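Local coordinates for protein oxidoreductase, short-chain dehydrogenase/reductase family (PDB 3L6E) that probably acts as a nucleotide-dependent oxidoreductase of the short-chain dehydrogenase/reductase family, perhaps reducing 3-dehydrosphinganine in sphingolipid metabolism, at residues H5-G10 against A69-W74. Sequence-based numbering, arbitrary orientation.
Sequences HIIVTG and AAAVEW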
loop_
_atom_site.group_PDB
_atom_site.type_symbol
_atom_site.label_atom_id
_atom_site.label_comp_id
_atom_site.label_asym_id
_atom_site.label_seq_id
_atom_site.Cartn_x
_atom_site.Cartn_y
_atom_site.Cartn_z
ATOM N N HIS A 5 11.192 20.058 0.062
ATOM C CA HIS A 5 11.486 19.917 -1.362
ATOM C C HIS A 5 11.254 18.505 -1.907
ATOM O O HIS A 5 11.807 17.522 -1.397
ATOM C CB HIS A 5 12.906 20.368 -1.675
ATOM C CG HIS A 5 13.208 20.433 -3.136
ATOM N ND1 HIS A 5 14.462 20.184 -3.648
ATOM C CD2 HIS A 5 12.408 20.686 -4.198
ATOM C CE1 HIS A 5 14.427 20.308 -4.962
ATOM N NE2 HIS A 5 13.193 20.612 -5.322
ATOM N N ILE A 6 10.428 18.429 -2.952
ATOM C CA ILE A 6 10.133 17.175 -3.643
ATOM C C ILE A 6 10.515 17.298 -5.109
ATOM O O ILE A 6 10.313 18.337 -5.738
ATOM C CB ILE A 6 8.625 16.807 -3.570
ATOM C CG1 ILE A 6 8.076 16.988 -2.155
ATOM C CG2 ILE A 6 8.360 15.367 -4.156
ATOM C CD1 ILE A 6 8.553 15.949 -1.163
ATOM N N ILE A 7 11.091 16.237 -5.647
ATOM C CA ILE A 7 11.353 16.162 -7.069
ATOM C C ILE A 7 10.357 15.175 -7.654
ATOM O O ILE A 7 10.227 14.057 -7.153
ATOM C CB ILE A 7 12.771 15.691 -7.357
ATOM C CG1 ILE A 7 13.778 16.788 -6.986
ATOM C CG2 ILE A 7 12.946 15.324 -8.847
ATOM C CD1 ILE A 7 15.209 16.312 -7.114
ATOM N N VAL A 8 9.703 15.564 -8.732
ATOM C CA VAL A 8 8.790 14.682 -9.422
ATOM C C VAL A 8 9.133 14.600 -10.890
ATOM O O VAL A 8 9.124 15.590 -11.578
ATOM C CB VAL A 8 7.344 15.150 -9.284
ATOM C CG1 VAL A 8 6.435 14.249 -10.051
ATOM C CG2 VAL A 8 6.941 15.206 -7.845
ATOM N N THR A 9 9.436 13.405 -11.363
ATOM C CA THR A 9 9.699 13.214 -12.773
ATOM C C THR A 9 8.420 12.839 -13.495
ATOM O O THR A 9 7.445 12.479 -12.877
ATOM C CB THR A 9 10.730 12.135 -13.025
ATOM O OG1 THR A 9 10.240 10.900 -12.530
ATOM C CG2 THR A 9 12.007 12.452 -12.348
ATOM N N GLY A 10 8.437 12.937 -14.812
ATOM C CA GLY A 10 7.258 12.678 -15.605
ATOM C C GLY A 10 6.144 13.556 -15.112
ATOM O O GLY A 10 5.015 13.122 -14.959
ATOM N N ALA A 69 20.852 19.244 -10.896
ATOM C CA ALA A 69 21.629 20.396 -10.455
ATOM C C ALA A 69 20.782 21.664 -10.355
ATOM O O ALA A 69 20.960 22.454 -9.429
ATOM C CB ALA A 69 22.843 20.636 -11.379
ATOM N N ALA A 70 19.869 21.851 -11.310
ATOM C CA ALA A 70 18.934 22.970 -11.274
ATOM C C ALA A 70 17.907 22.784 -10.147
ATOM O O ALA A 70 17.575 23.742 -9.431
ATOM C CB ALA A 70 18.241 23.141 -12.633
ATOM N N ALA A 71 17.421 21.553 -9.981
ATOM C CA ALA A 71 16.459 21.251 -8.912
ATOM C C ALA A 71 17.020 21.565 -7.515
ATOM O O ALA A 71 16.397 22.300 -6.733
ATOM C CB ALA A 71 16.014 19.820 -8.982
ATOM N N VAL A 72 18.177 20.989 -7.200
ATOM C CA VAL A 72 18.877 21.305 -5.965
ATOM C C VAL A 72 19.177 22.810 -5.881
ATOM O O VAL A 72 19.024 23.418 -4.821
ATOM C CB VAL A 72 20.164 20.471 -5.821
ATOM C CG1 VAL A 72 21.069 21.042 -4.718
ATOM C CG2 VAL A 72 19.811 19.007 -5.532
ATOM N N GLU A 73 19.565 23.413 -7.004
ATOM C CA GLU A 73 19.807 24.858 -7.056
ATOM C C GLU A 73 18.596 25.647 -6.544
ATOM O O GLU A 73 18.751 26.597 -5.769
ATOM C CB GLU A 73 20.177 25.287 -8.481
ATOM C CG GLU A 73 20.271 26.803 -8.723
ATOM C CD GLU A 73 20.570 27.161 -10.180
ATOM O OE1 GLU A 73 20.913 28.340 -10.446
ATOM O OE2 GLU A 73 20.468 26.270 -11.061
ATOM N N TRP A 74 17.398 25.235 -6.962
ATOM C CA TRP A 74 16.172 25.979 -6.671
ATOM C C TRP A 74 15.500 25.593 -5.347
ATOM O O TRP A 74 14.923 26.446 -4.671
ATOM C CB TRP A 74 15.193 25.847 -7.843
ATOM C CG TRP A 74 13.817 26.391 -7.589
ATOM C CD1 TRP A 74 13.375 27.656 -7.838
ATOM C CD2 TRP A 74 12.696 25.672 -7.050
ATOM N NE1 TRP A 74 12.054 27.774 -7.475
ATOM C CE2 TRP A 74 11.612 26.567 -6.998
ATOM C CE3 TRP A 74 12.506 24.354 -6.609
ATOM C CZ2 TRP A 74 10.351 26.191 -6.525
ATOM C CZ3 TRP A 74 11.247 23.978 -6.145
ATOM C CH2 TRP A 74 10.190 24.889 -6.109
#
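His5 reaches from strand 5-9 toward helix 61-75 and sets its imidazole against Ala71 and Trp74. CG is anti to the backbone N (chi1 -172°), which carries the ring out from the strand to the last turns of the helix. There His5 CE1 comes within 3.3 Å of Ala71 O, the oxygen standing oblique to the imidazole plane. On the Trp74 side, His5 NE2 lies in the indole plane at the edge of the six-membered ring, 4.0 Å from Trp74 CZ3. The two rings are inclined at 67°, with centroids 5.8 Å apart. Both ring nitrogens of the buried His5 are engaged beyond this contact: ND1 hydrogen-bonds Gly76 O just past the helix, and NE2 hydrogen-bonds Ser31 OG on the adjacent strand 29-34, which fixes the rotation of the imidazole. This is the Rossmann-type fold of the family, a parallel sheet with helices packed on it; strand 5-9 sits inside the sheet, and the 69-74 segment of the helix runs nearly antiparallel to it, at 156°. Two residues further along the strand, the contact turns purely apolar. Ile7 CD1 meets the methyl CB of Ala71 at 4.1 Å. Ala71 also touches Ser31 and Met33, bridging two neighbouring strands.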